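Local coordinates for SNF1-like protein kinase ssp2 (Schizosaccharomyces pombe, PDB 2QRD) that probably phosphorylates proteins on serine and threonine as the catalytic subunit of an AMPK-like kinase, whose C-terminal part, present here, binds the partner subunits, at residues V17-R20 / E25-L28; G21-I26 / D54-K59; A29-L34 / A39-P44; S60-P65 / A128-K133; L92-N97 / F121-L126. All blocks are in the same frame, centred on the assembly; numbering follows the deposited sequence.

Interaction 1 of 5, residues V17-R20 / E25-L28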
# COMPACT_ATOMS: atom_id res chain seq x y z
N VAL A 17 -0.20 13.75 -18.73
CA VAL A 17 1.20 13.96 -19.02
C VAL A 17 1.44 15.35 -19.70
O VAL A 17 0.65 15.82 -20.52
CB VAL A 17 1.90 12.65 -19.70
CG1 VAL A 17 0.90 11.62 -20.19
CG2 VAL A 17 3.02 12.95 -20.70
N ARG A 18 2.50 16.02 -19.27
CA ARG A 18 2.87 17.34 -19.79
C ARG A 18 3.50 17.21 -21.16
O ARG A 18 4.27 16.28 -21.43
CB ARG A 18 3.87 18.05 -18.87
CG ARG A 18 3.48 18.23 -17.42
CD ARG A 18 4.27 19.39 -16.88
NE ARG A 18 4.57 19.30 -15.45
CZ ARG A 18 3.76 19.70 -14.46
NH1 ARG A 18 2.54 20.19 -14.73
NH2 ARG A 18 4.17 19.60 -13.20
N CYS A 19 3.16 18.16 -22.03
CA CYS A 19 3.79 18.25 -23.33
C CYS A 19 4.01 19.70 -23.68
O CYS A 19 3.46 20.59 -23.04
CB CYS A 19 3.02 17.50 -24.46
SG CYS A 19 1.42 16.82 -24.11
N ARG A 20 4.86 19.92 -24.67
CA ARG A 20 5.24 21.26 -25.10
C ARG A 20 5.45 21.24 -26.59
O ARG A 20 5.57 20.18 -27.20
CB ARG A 20 6.53 21.72 -24.41
CG ARG A 20 6.30 22.35 -23.03
CD ARG A 20 7.40 23.33 -22.67
NE ARG A 20 8.44 22.74 -21.82
CZ ARG A 20 9.74 23.06 -21.90
NH1 ARG A 20 10.61 22.49 -21.07
NH2 ARG A 20 10.18 23.93 -22.81
N GLU A 25 2.32 18.42 -33.76
CA GLU A 25 3.51 17.58 -33.53
C GLU A 25 3.35 16.62 -32.34
O GLU A 25 3.83 15.47 -32.38
CB GLU A 25 4.79 18.42 -33.40
CG GLU A 25 5.28 19.00 -34.73
CD GLU A 25 6.40 20.05 -34.55
OE1 GLU A 25 7.05 20.06 -33.46
OE2 GLU A 25 6.63 20.86 -35.50
N ILE A 26 2.67 17.10 -31.30
CA ILE A 26 2.33 16.31 -30.13
C ILE A 26 1.31 15.23 -30.52
O ILE A 26 1.46 14.08 -30.12
CB ILE A 26 1.77 17.20 -28.98
CG1 ILE A 26 2.84 18.15 -28.43
CG2 ILE A 26 1.24 16.33 -27.84
CD1 ILE A 26 2.26 19.30 -27.62
N LEU A 27 0.28 15.62 -31.27
CA LEU A 27 -0.72 14.66 -31.72
C LEU A 27 -0.05 13.50 -32.50
O LEU A 27 -0.28 12.34 -32.17
CB LEU A 27 -1.84 15.35 -32.51
CG LEU A 27 -3.07 14.51 -32.88
CD1 LEU A 27 -3.74 13.87 -31.65
CD2 LEU A 27 -4.08 15.31 -33.74
N LEU A 28 0.77 13.83 -33.51
CA LEU A 28 1.64 12.86 -34.20
C LEU A 28 2.42 11.92 -33.26
O LEU A 28 2.41 10.71 -33.48
CB LEU A 28 2.64 13.57 -35.14
CG LEU A 28 3.65 12.74 -35.96
CD1 LEU A 28 2.98 11.83 -36.96
CD2 LEU A 28 4.68 13.64 -36.68
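C19 and I26 meet in the KA1-like alpha/beta fold, where strand 17-20, an outermost strand of the antiparallel sheet within this chain, leads through a short turn into helix 23-37. The contact is small and apolar, and one isoleucine on the helix does most of the work. I26 sends both branches to the strand. CG1 lies beside the backbone N and CG2 anti to it (chi1 -66°), and this staggering lets the side chain straddle the cysteine. CG2 comes 3.8 Å from C19 SG, while the extended arm ending in CD1 reaches C19 CB at 3.7 Å. On the strand side, C19 is modelled with SG almost eclipsing its backbone N (chi1 8°), which leaves the sulfur alongside the CG2 methyl. No hydrogen bond crosses between the two segments. F90 of the adjacent strand 89-101 and L82 of strand 74-84, the next one in, touch both C19 and I26, placing the pair between helix and sheet. The arm also passes the main chain: I26 CG1 is 3.6 Å from R20 O, and the CD1 methyl is 3.5 Å from the same oxygen.

Interaction 2 of 5, residues G21-I26 / D54-K59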
# COMPACT_ATOMS: atom_id res chain seq x y z
N GLY A 21 5.48 22.43 -27.18
CA GLY A 21 5.78 22.58 -28.59
C GLY A 21 4.52 22.78 -29.39
O GLY A 21 3.65 23.56 -29.01
N ASP A 22 4.42 22.04 -30.49
CA ASP A 22 3.32 22.17 -31.43
C ASP A 22 2.29 21.09 -31.18
O ASP A 22 2.65 19.92 -31.03
CB ASP A 22 3.85 22.02 -32.85
CG ASP A 22 3.51 23.20 -33.71
OD1 ASP A 22 4.17 24.26 -33.54
OD2 ASP A 22 2.61 23.07 -34.56
N ALA A 23 1.01 21.46 -31.16
CA ALA A 23 -0.08 20.52 -30.87
C ALA A 23 -0.26 19.43 -31.95
O ALA A 23 -0.48 18.27 -31.60
CB ALA A 23 -1.38 21.26 -30.60
N PRO A 24 -0.14 19.79 -33.26
CA PRO A 24 -0.08 18.75 -34.28
C PRO A 24 1.19 17.86 -34.20
O PRO A 24 1.12 16.68 -34.53
CB PRO A 24 -0.13 19.53 -35.59
CG PRO A 24 -0.68 20.86 -35.22
CD PRO A 24 -0.10 21.12 -33.89
N GLU A 25 2.32 18.42 -33.76
CA GLU A 25 3.51 17.58 -33.53
C GLU A 25 3.35 16.62 -32.34
O GLU A 25 3.83 15.47 -32.38
CB GLU A 25 4.79 18.42 -33.40
CG GLU A 25 5.28 19.00 -34.73
CD GLU A 25 6.40 20.05 -34.55
OE1 GLU A 25 7.05 20.06 -33.46
OE2 GLU A 25 6.63 20.86 -35.50
N ILE A 26 2.67 17.10 -31.30
CA ILE A 26 2.33 16.31 -30.13
C ILE A 26 1.31 15.23 -30.52
O ILE A 26 1.46 14.08 -30.12
CB ILE A 26 1.77 17.20 -28.98
CG1 ILE A 26 2.84 18.15 -28.43
CG2 ILE A 26 1.24 16.33 -27.84
CD1 ILE A 26 2.26 19.30 -27.62
N ASP A 54 -11.70 18.37 -32.78
CA ASP A 54 -12.01 17.05 -32.24
C ASP A 54 -10.95 16.02 -32.63
O ASP A 54 -10.88 14.94 -32.07
CB ASP A 54 -13.44 16.59 -32.57
CG ASP A 54 -13.68 16.35 -34.07
OD1 ASP A 54 -14.85 16.12 -34.42
OD2 ASP A 54 -12.73 16.37 -34.91
N MET A 55 -10.10 16.39 -33.58
CA MET A 55 -8.90 15.62 -33.89
C MET A 55 -8.01 15.37 -32.66
O MET A 55 -7.23 14.42 -32.65
CB MET A 55 -8.12 16.25 -35.08
CG MET A 55 -7.21 17.43 -34.77
SD MET A 55 -6.38 18.00 -36.26
CE MET A 55 -4.82 18.64 -35.66
N TYR A 56 -8.15 16.21 -31.63
CA TYR A 56 -7.38 16.06 -30.38
C TYR A 56 -8.03 15.14 -29.33
O TYR A 56 -7.49 14.94 -28.27
CB TYR A 56 -7.05 17.43 -29.77
CG TYR A 56 -6.16 18.26 -30.66
CD1 TYR A 56 -6.66 19.34 -31.34
CD2 TYR A 56 -4.81 17.93 -30.84
CE1 TYR A 56 -5.86 20.09 -32.19
CE2 TYR A 56 -3.98 18.69 -31.69
CZ TYR A 56 -4.51 19.77 -32.35
OH TYR A 56 -3.71 20.54 -33.19
N THR A 57 -9.20 14.59 -29.66
CA THR A 57 -9.86 13.52 -28.92
C THR A 57 -9.62 12.20 -29.68
O THR A 57 -10.09 12.03 -30.83
CB THR A 57 -11.38 13.79 -28.82
OG1 THR A 57 -11.58 15.10 -28.29
CG2 THR A 57 -12.09 12.78 -27.93
N ILE A 58 -8.85 11.31 -29.05
CA ILE A 58 -8.52 9.99 -29.63
C ILE A 58 -9.17 8.91 -28.74
O ILE A 58 -8.96 8.91 -27.51
CB ILE A 58 -6.97 9.74 -29.68
CG1 ILE A 58 -6.27 10.84 -30.49
CG2 ILE A 58 -6.64 8.32 -30.18
CD1 ILE A 58 -4.73 10.99 -30.20
N LYS A 59 -9.93 8.00 -29.35
CA LYS A 59 -10.37 6.80 -28.64
C LYS A 59 -9.48 5.62 -29.01
O LYS A 59 -9.25 5.35 -30.17
CB LYS A 59 -11.86 6.51 -28.84
CG LYS A 59 -12.77 7.60 -28.26
CD LYS A 59 -14.09 7.08 -27.82
CE LYS A 59 -15.09 8.24 -27.62
NZ LYS A 59 -16.18 7.93 -26.62
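Y56 lays the end of its ring against A23 and P24, the first two residues of helix 23-37. The ring edge does the touching: CE2 is 3.5 Å from A23 O, which lies in the plane of the ring, and the same atom is 3.8 Å from the A23 CB methyl. On this side the phenol oxygen meets carbon atoms and the hydrogen-less proline nitrogen. Y56 OH is 3.6 Å from A23 CB and 3.7 Å from P24 CG, the proline ring crossing the tyrosine at a slant. With CG anti to the carbonyl carbon (chi1 -63°), the ring leaves the 3-10 turn and spans the gap to the helix. M55 CG lies 3.9 Å above one face, towards the rim, and probably limits the tilt of the ring. Each backbone is braced locally: I26 N bonds to D22 O across the first helical turn, and T57 N bonds to D54 O where the 3-10 turn passes into strand 57-63. L82 of the sheet packs on both A23 and Y56. The phenol finds its polar partner in another chain, bonding to P26 O of the SPCC1919.03c protein. The tyrosine therefore has two roles, its ring edge closing on the helix start by van der Waals contact while its hydroxyl ties the domain to the partner subunit.

Interaction 3 of 5, residues A29-L34 / A39-P44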
# COMPACT_ATOMS: atom_id res chain seq x y z
N ALA A 29 3.10 12.48 -32.25
CA ALA A 29 3.89 11.69 -31.28
C ALA A 29 3.04 10.73 -30.46
O ALA A 29 3.43 9.60 -30.21
CB ALA A 29 4.69 12.62 -30.36
N VAL A 30 1.86 11.19 -30.06
CA VAL A 30 0.86 10.37 -29.38
C VAL A 30 0.42 9.18 -30.25
O VAL A 30 0.33 8.04 -29.74
CB VAL A 30 -0.37 11.20 -28.93
CG1 VAL A 30 -1.42 10.29 -28.35
CG2 VAL A 30 0.03 12.26 -27.94
N TYR A 31 0.15 9.42 -31.53
CA TYR A 31 -0.28 8.35 -32.44
C TYR A 31 0.84 7.36 -32.69
O TYR A 31 0.61 6.16 -32.81
CB TYR A 31 -0.74 8.93 -33.78
CG TYR A 31 -2.21 9.27 -33.85
CD1 TYR A 31 -2.63 10.57 -34.11
CD2 TYR A 31 -3.20 8.30 -33.65
CE1 TYR A 31 -4.00 10.89 -34.20
CE2 TYR A 31 -4.57 8.62 -33.72
CZ TYR A 31 -4.96 9.91 -34.01
OH TYR A 31 -6.29 10.25 -34.07
N ARG A 32 2.05 7.88 -32.77
CA ARG A 32 3.21 7.02 -32.96
C ARG A 32 3.45 6.13 -31.74
O ARG A 32 3.69 4.93 -31.89
CB ARG A 32 4.45 7.85 -33.34
CG ARG A 32 4.46 8.23 -34.81
CD ARG A 32 5.66 9.07 -35.20
NE ARG A 32 5.83 9.15 -36.66
CZ ARG A 32 6.46 10.13 -37.31
NH1 ARG A 32 6.97 11.15 -36.62
NH2 ARG A 32 6.55 10.10 -38.64
N ALA A 33 3.37 6.71 -30.55
CA ALA A 33 3.43 5.97 -29.28
C ALA A 33 2.31 4.90 -29.12
O ALA A 33 2.59 3.79 -28.66
CB ALA A 33 3.35 6.95 -28.14
N LEU A 34 1.06 5.24 -29.46
CA LEU A 34 -0.06 4.29 -29.47
C LEU A 34 0.23 3.11 -30.40
O LEU A 34 -0.02 1.96 -30.04
CB LEU A 34 -1.37 4.97 -29.89
CG LEU A 34 -2.01 5.98 -28.91
CD1 LEU A 34 -3.18 6.70 -29.60
CD2 LEU A 34 -2.50 5.32 -27.64
N ALA A 39 -1.69 -0.36 -29.59
CA ALA A 39 -3.07 0.08 -29.44
C ALA A 39 -3.69 0.33 -30.81
O ALA A 39 -2.98 0.49 -31.80
CB ALA A 39 -3.15 1.33 -28.57
N GLN A 40 -5.02 0.34 -30.87
CA GLN A 40 -5.76 0.78 -32.05
C GLN A 40 -6.54 2.00 -31.65
O GLN A 40 -6.83 2.18 -30.49
CB GLN A 40 -6.70 -0.30 -32.57
CG GLN A 40 -6.10 -1.02 -33.71
CD GLN A 40 -6.34 -2.52 -33.69
OE1 GLN A 40 -5.72 -3.25 -32.90
NE2 GLN A 40 -7.20 -2.98 -34.57
N PHE A 41 -6.86 2.83 -32.63
CA PHE A 41 -7.29 4.19 -32.35
C PHE A 41 -8.21 4.74 -33.45
O PHE A 41 -8.18 4.30 -34.62
CB PHE A 41 -6.06 5.09 -32.13
CG PHE A 41 -4.90 4.80 -33.09
CD1 PHE A 41 -4.93 5.27 -34.40
CD2 PHE A 41 -3.79 4.05 -32.67
CE1 PHE A 41 -3.88 5.02 -35.26
CE2 PHE A 41 -2.74 3.79 -33.55
CZ PHE A 41 -2.79 4.28 -34.84
N THR A 42 -9.07 5.68 -33.05
CA THR A 42 -9.81 6.45 -34.02
C THR A 42 -8.85 7.48 -34.60
O THR A 42 -7.74 7.67 -34.09
CB THR A 42 -11.00 7.20 -33.41
OG1 THR A 42 -10.51 8.09 -32.40
CG2 THR A 42 -12.04 6.23 -32.84
N VAL A 43 -9.33 8.18 -35.61
CA VAL A 43 -8.53 8.97 -36.53
C VAL A 43 -9.30 10.27 -36.83
O VAL A 43 -10.53 10.29 -36.72
CB VAL A 43 -8.22 8.06 -37.79
CG1 VAL A 43 -8.62 8.69 -39.13
CG2 VAL A 43 -6.80 7.52 -37.72
N PRO A 44 -8.60 11.37 -37.18
CA PRO A 44 -9.31 12.60 -37.53
C PRO A 44 -10.03 12.49 -38.86
O PRO A 44 -9.42 12.10 -39.88
CB PRO A 44 -8.19 13.64 -37.64
CG PRO A 44 -6.99 13.02 -37.01
CD PRO A 44 -7.14 11.56 -37.25
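F41 and Y31 are brought together by their first torsions: F41 CG lies between its backbone N and carbonyl carbon (chi1 41°), which turns the phenyl ring back over the helix, and Y31, with chi1 at -90°, swings its ring out to meet it. The result is an offset edge-to-face pair, the tyrosine edge over the phenylalanine face, with centroids 5.1 Å apart and planes at 63°. Y31 CE2 comes within 3.4 Å of F41 CD1. Further along the tyrosine, T42 O lies in the plane of the ring and 3.0 Å from Y31 OH, and P44 CD is 3.5 Å from the same hydroxyl oxygen. L34 packs beside the phenyl ring, its CB 3.8 Å from F41 CD2. Where the chain leaves the helix, A39 N donates to L34 O over 2.9 Å, a bond reaching back five residues. The A39 CB methyl meets L34 CD2 at 4.1 Å. I58 of the next strand packs against Y31, and F41 forms backbone hydrogen bonds with the chain of the SPCC1919.03c protein. Segment 39-44 thus runs back alongside the helix it follows, a compact helix-to-strand connection within the KA1-like alpha/beta fold of the SNF1 adenylate-sensor family.

Interaction 4 of 5, residues S60-P65 / A128-K133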
# COMPACT_ATOMS: atom_id res chain seq x y z
N SER A 60 -8.97 4.92 -28.01
CA SER A 60 -8.04 3.85 -28.30
C SER A 60 -8.54 2.53 -27.71
O SER A 60 -9.21 2.51 -26.66
CB SER A 60 -6.62 4.18 -27.79
OG SER A 60 -6.62 4.29 -26.38
N ARG A 61 -8.25 1.45 -28.40
CA ARG A 61 -8.52 0.11 -27.90
C ARG A 61 -7.21 -0.66 -27.76
O ARG A 61 -6.36 -0.63 -28.66
CB ARG A 61 -9.50 -0.61 -28.82
CG ARG A 61 -10.13 -1.81 -28.18
CD ARG A 61 -11.05 -2.50 -29.15
NE ARG A 61 -10.34 -2.81 -30.38
CZ ARG A 61 -10.93 -3.10 -31.52
NH1 ARG A 61 -12.26 -3.11 -31.57
NH2 ARG A 61 -10.20 -3.36 -32.61
N TRP A 62 -7.06 -1.33 -26.63
CA TRP A 62 -5.84 -2.06 -26.27
C TRP A 62 -6.20 -3.49 -25.91
O TRP A 62 -7.12 -3.74 -25.09
CB TRP A 62 -5.19 -1.44 -25.03
CG TRP A 62 -4.79 0.03 -25.09
CD1 TRP A 62 -5.61 1.13 -25.22
CD2 TRP A 62 -3.46 0.54 -24.95
NE1 TRP A 62 -4.86 2.29 -25.21
CE2 TRP A 62 -3.54 1.96 -25.03
CE3 TRP A 62 -2.21 -0.07 -24.79
CZ2 TRP A 62 -2.42 2.77 -24.96
CZ3 TRP A 62 -1.08 0.75 -24.69
CH2 TRP A 62 -1.19 2.16 -24.79
N GLU A 63 -5.50 -4.45 -26.53
CA GLU A 63 -5.63 -5.85 -26.12
C GLU A 63 -4.98 -5.97 -24.73
O GLU A 63 -3.96 -5.34 -24.47
CB GLU A 63 -5.04 -6.83 -27.17
CG GLU A 63 -5.85 -6.87 -28.51
CD GLU A 63 -6.03 -8.28 -29.18
OE1 GLU A 63 -5.10 -8.78 -29.88
OE2 GLU A 63 -7.15 -8.87 -29.07
N ILE A 64 -5.59 -6.70 -23.81
CA ILE A 64 -4.99 -6.81 -22.48
C ILE A 64 -4.02 -7.98 -22.50
O ILE A 64 -4.42 -9.10 -22.74
CB ILE A 64 -6.05 -6.88 -21.31
CG1 ILE A 64 -6.97 -5.65 -21.31
CG2 ILE A 64 -5.37 -6.98 -19.96
CD1 ILE A 64 -8.27 -5.83 -20.59
N PRO A 65 -2.72 -7.71 -22.26
CA PRO A 65 -1.72 -8.77 -22.38
C PRO A 65 -2.03 -10.05 -21.63
O PRO A 65 -1.91 -11.13 -22.21
CB PRO A 65 -0.45 -8.11 -21.84
CG PRO A 65 -0.64 -6.66 -22.17
CD PRO A 65 -2.10 -6.42 -21.90
N ALA A 128 1.22 3.12 -18.22
CA ALA A 128 2.66 3.03 -18.05
C ALA A 128 3.34 2.64 -19.36
O ALA A 128 4.40 3.17 -19.69
CB ALA A 128 3.03 2.05 -16.92
N MET A 129 2.74 1.71 -20.09
CA MET A 129 3.13 1.35 -21.45
C MET A 129 3.13 2.57 -22.41
O MET A 129 4.14 2.85 -23.08
CB MET A 129 2.18 0.23 -21.97
CG MET A 129 2.78 -0.76 -22.97
SD MET A 129 1.81 -2.30 -23.33
CE MET A 129 1.30 -2.79 -21.65
N LEU A 130 2.02 3.29 -22.46
CA LEU A 130 1.93 4.52 -23.24
C LEU A 130 3.05 5.49 -22.87
O LEU A 130 3.77 5.99 -23.74
CB LEU A 130 0.57 5.19 -23.04
CG LEU A 130 0.02 5.98 -24.23
CD1 LEU A 130 -0.85 7.13 -23.75
CD2 LEU A 130 1.15 6.49 -25.10
N VAL A 131 3.20 5.75 -21.57
CA VAL A 131 4.19 6.69 -21.08
C VAL A 131 5.59 6.30 -21.51
O VAL A 131 6.35 7.15 -21.95
CB VAL A 131 4.07 6.91 -19.54
CG1 VAL A 131 5.28 7.61 -19.00
CG2 VAL A 131 2.81 7.73 -19.22
N CYS A 132 5.92 5.01 -21.45
CA CYS A 132 7.24 4.55 -21.89
C CYS A 132 7.49 4.74 -23.38
O CYS A 132 8.62 4.99 -23.80
CB CYS A 132 7.48 3.10 -21.49
SG CYS A 132 7.68 2.99 -19.69
N LYS A 133 6.44 4.62 -24.18
CA LYS A 133 6.53 4.84 -25.61
C LYS A 133 6.67 6.34 -25.88
O LYS A 133 7.51 6.73 -26.66
CB LYS A 133 5.28 4.30 -26.32
CG LYS A 133 5.10 2.78 -26.25
CD LYS A 133 6.43 2.08 -26.55
CE LYS A 133 6.26 0.58 -26.52
NZ LYS A 133 7.55 -0.04 -26.73
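W62, on strand 57-63 of the antiparallel sheet, reaches across to M129 and L130 of helix 123-136, joining sheet and helix in the KA1-like fold. Its CB points at the helix, and CG stands anti to the carbonyl carbon (chi1 -59°), a setting that carries the six-membered ring across to L130. Along the five-membered ring, NE1 donates to S60 OG at 2.9 Å, two residues back on the same strand; the bond is bent (141° at the hydrogen), with the oxygen 17° out of the indole plane. S60 OG also bonds to I78 O, so the hydroxyl relays the indole to the adjacent strand and helps to fix the rotation of the ring. The six-membered ring makes the contact with the helix: CZ2 is 4.1 Å from L130 CG, CH2 is 3.9 Å from L130 CB, and CZ3 approaches M129 CB at 4.3 Å. The tryptophan and leucine side chains cross at about a right angle. L34 and A37 of helix 23-37 also touch the indole, which thus reaches both long helices. With alanine in place of the indole, a gap is likely to open beside L130, and S60 OG would lose its indole donor. Towards the edge of the contact, M129 extends past the tryptophan until its CE methyl lies 4.4 Å from P65 CG.

Interaction 5 of 5, residues L92-N97 / F121-L126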
# COMPACT_ATOMS: atom_id res chain seq x y z
N LEU A 92 -1.79 16.02 -21.91
CA LEU A 92 -2.47 14.88 -22.49
C LEU A 92 -3.27 14.20 -21.37
O LEU A 92 -2.71 13.56 -20.48
CB LEU A 92 -1.47 13.93 -23.14
CG LEU A 92 -2.00 12.70 -23.88
CD1 LEU A 92 -2.85 13.12 -25.12
CD2 LEU A 92 -0.80 11.82 -24.27
N ASP A 93 -4.58 14.40 -21.39
CA ASP A 93 -5.47 13.76 -20.45
C ASP A 93 -5.79 12.33 -20.96
O ASP A 93 -5.96 12.10 -22.16
CB ASP A 93 -6.72 14.64 -20.22
CG ASP A 93 -7.77 14.00 -19.29
OD1 ASP A 93 -7.50 13.85 -18.05
OD2 ASP A 93 -8.86 13.64 -19.80
N VAL A 94 -5.81 11.36 -20.04
CA VAL A 94 -5.90 9.93 -20.38
C VAL A 94 -6.86 9.31 -19.37
O VAL A 94 -6.61 9.35 -18.14
CB VAL A 94 -4.52 9.19 -20.28
CG1 VAL A 94 -4.68 7.69 -20.58
CG2 VAL A 94 -3.44 9.81 -21.20
N LYS A 95 -7.96 8.76 -19.88
CA LYS A 95 -9.01 8.24 -19.03
C LYS A 95 -9.52 6.85 -19.41
O LYS A 95 -9.59 6.48 -20.59
CB LYS A 95 -10.18 9.21 -18.98
CG LYS A 95 -11.06 9.21 -20.21
CD LYS A 95 -12.45 9.73 -19.91
CE LYS A 95 -12.94 10.50 -21.14
NZ LYS A 95 -14.39 10.35 -21.42
N SER A 96 -9.91 6.10 -18.39
CA SER A 96 -10.43 4.77 -18.64
C SER A 96 -11.89 4.83 -19.04
O SER A 96 -12.71 5.47 -18.36
CB SER A 96 -10.22 3.88 -17.41
OG SER A 96 -10.67 2.57 -17.70
N ASN A 97 -12.22 4.17 -20.16
CA ASN A 97 -13.61 3.89 -20.53
C ASN A 97 -14.02 2.44 -20.28
O ASN A 97 -15.06 1.99 -20.75
CB ASN A 97 -13.88 4.33 -21.98
CG ASN A 97 -14.07 5.85 -22.12
OD1 ASN A 97 -13.61 6.48 -23.08
ND2 ASN A 97 -14.77 6.43 -21.17
N PHE A 121 -6.89 -1.14 -12.70
CA PHE A 121 -6.04 -2.08 -13.41
C PHE A 121 -6.88 -2.98 -14.33
O PHE A 121 -7.94 -3.43 -13.92
CB PHE A 121 -5.25 -2.91 -12.40
CG PHE A 121 -4.24 -2.10 -11.67
CD1 PHE A 121 -4.54 -1.51 -10.46
CD2 PHE A 121 -2.97 -1.90 -12.22
CE1 PHE A 121 -3.57 -0.75 -9.78
CE2 PHE A 121 -2.02 -1.14 -11.56
CZ PHE A 121 -2.32 -0.57 -10.34
N PRO A 122 -6.39 -3.29 -15.54
CA PRO A 122 -5.09 -3.00 -16.15
C PRO A 122 -4.88 -1.59 -16.70
O PRO A 122 -3.83 -1.30 -17.28
CB PRO A 122 -5.02 -4.03 -17.27
CG PRO A 122 -6.41 -4.25 -17.65
CD PRO A 122 -7.19 -4.19 -16.40
N PHE A 123 -5.87 -0.72 -16.52
CA PHE A 123 -5.80 0.62 -17.05
C PHE A 123 -4.45 1.29 -16.77
O PHE A 123 -3.80 1.73 -17.72
CB PHE A 123 -6.95 1.48 -16.51
CG PHE A 123 -6.75 2.97 -16.73
CD1 PHE A 123 -6.66 3.50 -18.02
CD2 PHE A 123 -6.64 3.84 -15.64
CE1 PHE A 123 -6.49 4.88 -18.22
CE2 PHE A 123 -6.45 5.20 -15.84
CZ PHE A 123 -6.39 5.71 -17.13
N LEU A 124 -4.07 1.38 -15.50
CA LEU A 124 -2.80 1.98 -15.12
C LEU A 124 -1.55 1.24 -15.62
O LEU A 124 -0.50 1.87 -15.77
CB LEU A 124 -2.70 2.15 -13.58
CG LEU A 124 -3.50 3.27 -12.89
CD1 LEU A 124 -3.36 3.17 -11.38
CD2 LEU A 124 -3.06 4.63 -13.40
N ASP A 125 -1.64 -0.08 -15.84
CA ASP A 125 -0.51 -0.83 -16.45
C ASP A 125 -0.40 -0.50 -17.92
O ASP A 125 0.66 -0.44 -18.46
CB ASP A 125 -0.64 -2.35 -16.25
CG ASP A 125 -0.92 -2.74 -14.80
OD1 ASP A 125 -2.04 -3.19 -14.52
OD2 ASP A 125 -0.06 -2.61 -13.92
N LEU A 126 -1.52 -0.22 -18.56
CA LEU A 126 -1.53 0.29 -19.94
C LEU A 126 -1.02 1.75 -20.12
O LEU A 126 -0.32 2.05 -21.10
CB LEU A 126 -2.92 0.11 -20.52
CG LEU A 126 -3.21 -1.24 -21.23
CD1 LEU A 126 -2.33 -2.39 -20.88
CD2 LEU A 126 -4.68 -1.62 -21.11
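F123 packs on V94 and S96 of strand 89-101, and on the backbone of K95 between them; segment 121-126 is the turn that leads up to it and the helix beyond. F121 comes first, facing a third protein, where its ring meets an aromatic side chain. P122 follows after a cis peptide bond, and its carbonyl oxygen receives L126 N at 2.9 Å, closing the first helical turn. At F123 the chain turns to the sheet: the ring leaves with CG anti to the backbone N (chi1 165°) and slides beneath S96. The S96 CB methylene stands over the ring face, 3.7 Å from the centroid and 16° off the normal, a CH-pi contact, while S96 N lies over the same ring 3.6 Å from CE1. V94 supplies the far end, with its O at the ring edge 3.8 Å from CZ and its CG1 4.1 Å from CE1. Replacing F123 by a valine is likely to leave S96 CB without its aromatic face and V94 with a gap beside it. D125 bonds through OD2 to an aromatic side chain of the third protein. S96 OG accepts from G98 N, engaged along its own strand. The serine therefore meets the phenylalanine mainly as a hydrocarbon, through dispersion with a CH-pi component, while F123 N, bonded to Y99 OH, adds a polar tie to the same strand.

Interactions 1, 2 and 3 follow one another along helix 23-37. The first two share E25 and I26, with centres about 7 Å apart, and interaction 3 is nested inside the loop that interaction 2 closes. Strand pairing carries the link further: K59 O is 2.9 Å from T42 N, joining interactions 2 and 3, and V17 O is 2.8 Å from L92 N, joining 1 and 5. Interactions 4 and 5 both use helix 123-136, their centres about 8 Å apart, and I64 CG2 meets P122 CG at 3.7 Å. A39 CB against W62 CE2, at 3.6 Å, connects 3 with 4. Interactions 2 and 5 lie on opposite sides of the chain's centre, about 18 Å apart between centres.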